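PDB 3HMZ: flavin reductase domain protein, FMN-binding from Shewanella baltica, which binds the cofactor FMN and, as a flavoredoxin-family flavin reductase-like protein, probably works as an NAD(P)-linked oxidoreductase. Local coordinates for the interface of chains A and B. Residues are numbered along the deposited sequence; one frame, centred on the assembly and turned at random. Chains: chain A/B, Flavin reductase domain protein, FMN-binding.

Contact 1: the interface of chains A and B. Residues chain A 48-51, 63, 147, 149; chain B 51-54, 61.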
# COMPACT_ATOMS: atom_id res chain seq x y z
N ALA A 48 4.02 -2.50 7.10
CA ALA A 48 2.82 -2.18 6.33
C ALA A 48 3.10 -1.09 5.29
O ALA A 48 2.43 -1.05 4.25
CB ALA A 48 1.70 -1.72 7.24
N TRP A 49 4.08 -0.21 5.56
CA TRP A 49 4.28 0.99 4.73
C TRP A 49 5.32 0.79 3.64
O TRP A 49 6.32 1.47 3.58
CB TRP A 49 4.54 2.20 5.60
CG TRP A 49 3.44 2.52 6.54
CD1 TRP A 49 2.19 1.97 6.59
CD2 TRP A 49 3.45 3.52 7.55
NE1 TRP A 49 1.43 2.53 7.61
CE2 TRP A 49 2.18 3.50 8.21
CE3 TRP A 49 4.42 4.45 7.99
CZ2 TRP A 49 1.89 4.34 9.26
CZ3 TRP A 49 4.11 5.28 9.04
CH2 TRP A 49 2.86 5.22 9.66
N CYS A 50 5.04 -0.17 2.78
CA CYS A 50 5.85 -0.54 1.64
C CYS A 50 4.96 -0.42 0.41
O CYS A 50 3.88 -0.95 0.42
CB CYS A 50 6.38 -1.96 1.78
SG CYS A 50 7.39 -2.46 0.35
N CYS A 51 5.41 0.30 -0.61
CA CYS A 51 4.58 0.57 -1.79
C CYS A 51 5.41 0.56 -3.06
O CYS A 51 6.56 1.04 -3.07
CB CYS A 51 3.89 1.93 -1.61
SG CYS A 51 2.62 2.31 -2.79
N VAL A 63 8.99 2.63 4.51
CA VAL A 63 9.19 3.52 5.64
C VAL A 63 9.77 2.68 6.76
O VAL A 63 9.18 1.68 7.18
CB VAL A 63 7.89 4.20 6.07
CG1 VAL A 63 8.19 5.20 7.16
CG2 VAL A 63 7.23 4.89 4.86
N TYR A 147 12.00 11.87 6.60
CA TYR A 147 10.76 11.07 6.48
C TYR A 147 10.92 9.60 6.75
O TYR A 147 9.94 8.88 6.59
CB TYR A 147 10.21 11.25 5.06
CG TYR A 147 9.94 12.69 4.66
CD1 TYR A 147 8.93 13.40 5.27
CD2 TYR A 147 10.67 13.30 3.65
CE1 TYR A 147 8.69 14.75 4.93
CE2 TYR A 147 10.43 14.62 3.27
CZ TYR A 147 9.42 15.33 3.90
OH TYR A 147 9.14 16.63 3.51
N LEU A 149 12.04 7.49 4.91
CA LEU A 149 11.55 6.96 3.62
C LEU A 149 12.71 6.49 2.78
O LEU A 149 13.60 7.28 2.42
CB LEU A 149 10.78 8.07 2.92
CG LEU A 149 10.16 7.81 1.55
CD1 LEU A 149 9.15 6.64 1.66
CD2 LEU A 149 9.54 9.07 1.00
N CYS B 51 0.46 5.44 -0.01
CA CYS B 51 0.85 4.72 1.21
C CYS B 51 0.99 5.69 2.38
O CYS B 51 1.49 6.82 2.21
CB CYS B 51 2.17 3.98 0.96
SG CYS B 51 2.65 2.84 2.23
N ALA B 52 0.58 5.25 3.57
CA ALA B 52 0.84 6.01 4.78
C ALA B 52 2.36 6.23 4.93
O ALA B 52 3.19 5.42 4.50
CB ALA B 52 0.28 5.29 6.00
N LEU B 53 2.69 7.36 5.53
CA LEU B 53 4.09 7.78 5.75
C LEU B 53 4.39 8.11 7.21
O LEU B 53 5.55 7.92 7.65
CB LEU B 53 4.45 8.97 4.85
CG LEU B 53 5.84 9.59 4.99
CD1 LEU B 53 6.86 8.51 4.67
CD2 LEU B 53 5.96 10.83 4.05
N ASP B 54 3.42 8.64 7.95
CA ASP B 54 3.60 8.90 9.38
C ASP B 54 2.25 8.86 10.10
O ASP B 54 1.19 8.98 9.48
CB ASP B 54 4.33 10.25 9.56
CG ASP B 54 5.06 10.35 10.91
OD1 ASP B 54 4.93 9.46 11.80
OD2 ASP B 54 5.75 11.38 11.08
N THR B 61 2.29 9.25 1.16
CA THR B 61 2.93 9.38 -0.11
C THR B 61 1.94 9.00 -1.20
O THR B 61 1.08 8.14 -0.98
CB THR B 61 4.20 8.50 -0.27
OG1 THR B 61 3.87 7.13 -0.01
CG2 THR B 61 5.33 9.00 0.68
O HOH W 1 7.74 9.32 8.21

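Contact 2: the interface of chains A and B. Residues chain A 140, 142-143, 147, 149, 151; chain B 140, 142-143, 147, 149, 151.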
# COMPACT_ATOMS: atom_id res chain seq x y z
N GLU A 140 19.14 8.18 -0.42
CA GLU A 140 18.49 9.49 -0.46
C GLU A 140 18.56 10.04 0.93
O GLU A 140 17.64 9.89 1.72
CB GLU A 140 17.05 9.34 -0.98
CG GLU A 140 16.92 9.02 -2.45
CD GLU A 140 17.26 10.16 -3.37
OE1 GLU A 140 17.36 11.31 -2.88
OE2 GLU A 140 17.43 9.92 -4.58
N ASN A 142 18.20 12.94 2.55
CA ASN A 142 17.15 13.79 3.10
C ASN A 142 15.86 13.02 3.35
O ASN A 142 15.26 13.15 4.40
CB ASN A 142 16.84 14.96 2.18
CG ASN A 142 15.97 15.98 2.87
OD1 ASN A 142 16.37 16.55 3.88
ND2 ASN A 142 14.74 16.15 2.41
N ASN A 143 15.47 12.19 2.39
CA ASN A 143 14.25 11.38 2.58
C ASN A 143 14.39 10.46 3.79
O ASN A 143 13.46 10.31 4.60
CB ASN A 143 13.95 10.49 1.37
CG ASN A 143 13.36 11.22 0.20
OD1 ASN A 143 12.85 12.33 0.32
ND2 ASN A 143 13.36 10.54 -0.96
N TYR A 147 12.00 11.87 6.60
CA TYR A 147 10.76 11.07 6.48
C TYR A 147 10.92 9.60 6.75
O TYR A 147 9.94 8.88 6.59
CB TYR A 147 10.21 11.25 5.06
CG TYR A 147 9.94 12.69 4.66
CD1 TYR A 147 8.93 13.40 5.27
CD2 TYR A 147 10.67 13.30 3.65
CE1 TYR A 147 8.69 14.75 4.93
CE2 TYR A 147 10.43 14.62 3.27
CZ TYR A 147 9.42 15.33 3.90
OH TYR A 147 9.14 16.63 3.51
N LEU A 149 12.04 7.49 4.91
CA LEU A 149 11.55 6.96 3.62
C LEU A 149 12.71 6.49 2.78
O LEU A 149 13.60 7.28 2.42
CB LEU A 149 10.78 8.07 2.92
CG LEU A 149 10.16 7.81 1.55
CD1 LEU A 149 9.15 6.64 1.66
CD2 LEU A 149 9.54 9.07 1.00
N ILE A 151 13.98 4.33 -0.71
CA ILE A 151 13.70 3.99 -2.10
C ILE A 151 14.67 2.93 -2.54
O ILE A 151 15.88 3.04 -2.29
CB ILE A 151 13.81 5.25 -3.01
CG1 ILE A 151 12.66 6.21 -2.68
CG2 ILE A 151 13.78 4.86 -4.50
CD1 ILE A 151 12.81 7.58 -3.33
N GLU B 140 8.53 18.82 -2.54
CA GLU B 140 9.83 18.14 -2.56
C GLU B 140 10.22 18.05 -4.01
O GLU B 140 9.97 17.05 -4.67
CB GLU B 140 9.71 16.77 -1.88
CG GLU B 140 9.54 16.81 -0.38
CD GLU B 140 10.79 17.20 0.38
OE1 GLU B 140 11.88 17.22 -0.24
OE2 GLU B 140 10.68 17.51 1.57
N ASN B 142 12.92 17.43 -5.87
CA ASN B 142 13.68 16.30 -6.39
C ASN B 142 12.86 15.02 -6.42
O ASN B 142 12.87 14.30 -7.41
CB ASN B 142 14.94 16.05 -5.57
CG ASN B 142 15.87 15.08 -6.27
OD1 ASN B 142 16.33 15.37 -7.37
ND2 ASN B 142 16.06 13.91 -5.70
N ASN B 143 12.14 14.76 -5.34
CA ASN B 143 11.29 13.54 -5.31
C ASN B 143 10.25 13.58 -6.42
O ASN B 143 10.00 12.58 -7.10
CB ASN B 143 10.53 13.41 -3.98
CG ASN B 143 11.37 12.92 -2.84
OD1 ASN B 143 12.45 12.37 -3.02
ND2 ASN B 143 10.83 13.06 -1.62
N TYR B 147 11.30 10.87 -9.09
CA TYR B 147 10.50 9.68 -8.75
C TYR B 147 9.01 9.85 -8.87
O TYR B 147 8.30 8.91 -8.53
CB TYR B 147 10.82 9.27 -7.31
CG TYR B 147 12.29 9.01 -7.04
CD1 TYR B 147 12.91 7.91 -7.60
CD2 TYR B 147 13.02 9.82 -6.18
CE1 TYR B 147 14.28 7.67 -7.38
CE2 TYR B 147 14.37 9.58 -5.92
CZ TYR B 147 14.98 8.49 -6.51
OH TYR B 147 16.31 8.22 -6.23
N LEU B 149 7.13 11.22 -6.95
CA LEU B 149 6.74 10.88 -5.57
C LEU B 149 6.38 12.14 -4.82
O LEU B 149 7.22 13.04 -4.64
CB LEU B 149 7.90 10.17 -4.92
CG LEU B 149 7.78 9.69 -3.47
CD1 LEU B 149 6.59 8.72 -3.34
CD2 LEU B 149 9.08 9.10 -2.99
N ILE B 151 4.64 13.84 -1.28
CA ILE B 151 4.44 13.72 0.16
C ILE B 151 3.46 14.76 0.61
O ILE B 151 3.57 15.94 0.22
CB ILE B 151 5.80 13.89 0.92
CG1 ILE B 151 6.70 12.68 0.62
CG2 ILE B 151 5.57 14.03 2.43
CD1 ILE B 151 8.13 12.86 1.09
O HOH W 2 14.98 13.37 -3.22
O HOH W 3 13.91 14.83 0.14

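Contact 1: the interface of chains A and B
Strand 50-55 of chain B packs against A:Trp49 and A:Val63, both FMN-binding residues, and against A:Cys51 of the counterpart strand, in a largely apolar patch of a two-fold symmetric interface. The first group of contacts is made by the indole of A:Trp49. With CG anti to the carbonyl carbon (chi1 -60°), it lies along the backbone of B:Ala52, B:Leu53 and B:Asp54. The methyl of B:Ala52 sits over the face of the five-membered ring in a CH-pi contact, CB 3.4 Å from A:Trp49 CE2. Farther out, the six-membered ring packs on the backbone, A:Trp49 CZ3 lying 3.3 Å from the carbonyl O of B:Leu53. At the indole edge, in the plane of the ring, stands CB of A:Val63 from the same subunit.

Aliphatic and sulfur contacts flank the ring. B:Leu53, with CG anti to its backbone N (chi1 177°), crosses A:Val63 at about a right angle, and its CD1 meets A:Val63 CG2 at 3.7 Å and also touches A:Tyr147 O. B:Cys51 turns its thiol toward the backbone of A:Trp49, SG 3.5 Å from CA, while the CB atoms of A:Cys51 and B:Cys51 meet at 3.7 Å without a disulfide.

Polar links are indirect here. Water 1 joins two carbonyls, 2.8 Å from A:Tyr147 O and 2.7 Å from B:Leu53 O. Within chain B, the hydroxyl OG1 of B:Thr61 donates to B:Cys51 O at 3.3 Å from above the carbonyl plane, tying strand 58-63 to strand 50-55. The patch thus presses one subunit's strand against FMN-binding residues of the other, and is likely to steady the flavin pocket if this dimer is the working form.

Contact 2: the interface of chains A and B
In this flavin reductase-like fold, helix 141-147 and the start of strand 149-160 meet their symmetry mates across the two-fold axis. A:Tyr147 leaves its backbone with CG anti to the carbonyl carbon, and from CB the ring runs toward chain B. The terminal methyl B:Ile151 CD1 lies over one face of the ring, offset toward the rim, 3.6 Å from A:Tyr147 CE2 in a CH-pi contact; CE1 brushes B:Ile151 CG2. At the tip, the phenol OH donates a 2.6 Å hydrogen bond to the carboxylate oxygen OE2 of B:Glu140. That oxygen lies at the ring edge, in plane, and accepts through its anti lone pair, the carboxylate standing almost perpendicular to the ring (88°). The bend of B:Glu140 at chi2 (-72°) brings it there.

On the axis, A:Asn143 and B:Asn143 meet tip to tip, amide planes turned 42° apart, each ND2 donating to the other's OD1 at 2.9 Å, on a lone pair in the carbonyl plane. Water 3 lies 2.7 Å from A:Asn143 OD1 and 2.8 Å from A:Asn142 ND2, and more loosely meets B:Glu140 OE1. With the chains exchanged the same holds, water 2 replacing water 3. An alanine in place of A:Asn143, in both copies, removes the two amide bonds and would probably loosen waters 2 and 3 and their links to A:Glu140 and B:Glu140. Beside the amide pair, A:Leu149 CD2 meets B:Leu149 CD2 tip to tip at 4.0 Å.

The centres of the C-alpha atoms of contact 1 and contact 2 lie about 11 Å apart, and A:Tyr147 and A:Leu149 belong to both. A:Tyr147 turns its backbone to one and its side chain mainly to the other, and A:Leu149 shows CD2 to both. Contact 1 is mostly apolar and borders the flavin-binding residues, whereas contact 2 adds direct, reciprocal hydrogen bonds. Contact 2 already holds both of its symmetric halves, whereas contact 1 has a twin with the chains exchanged; both belong to the same two-fold interface. Dimer packing around the helix could be felt near the cofactor, though the structure alone does not show such coupling.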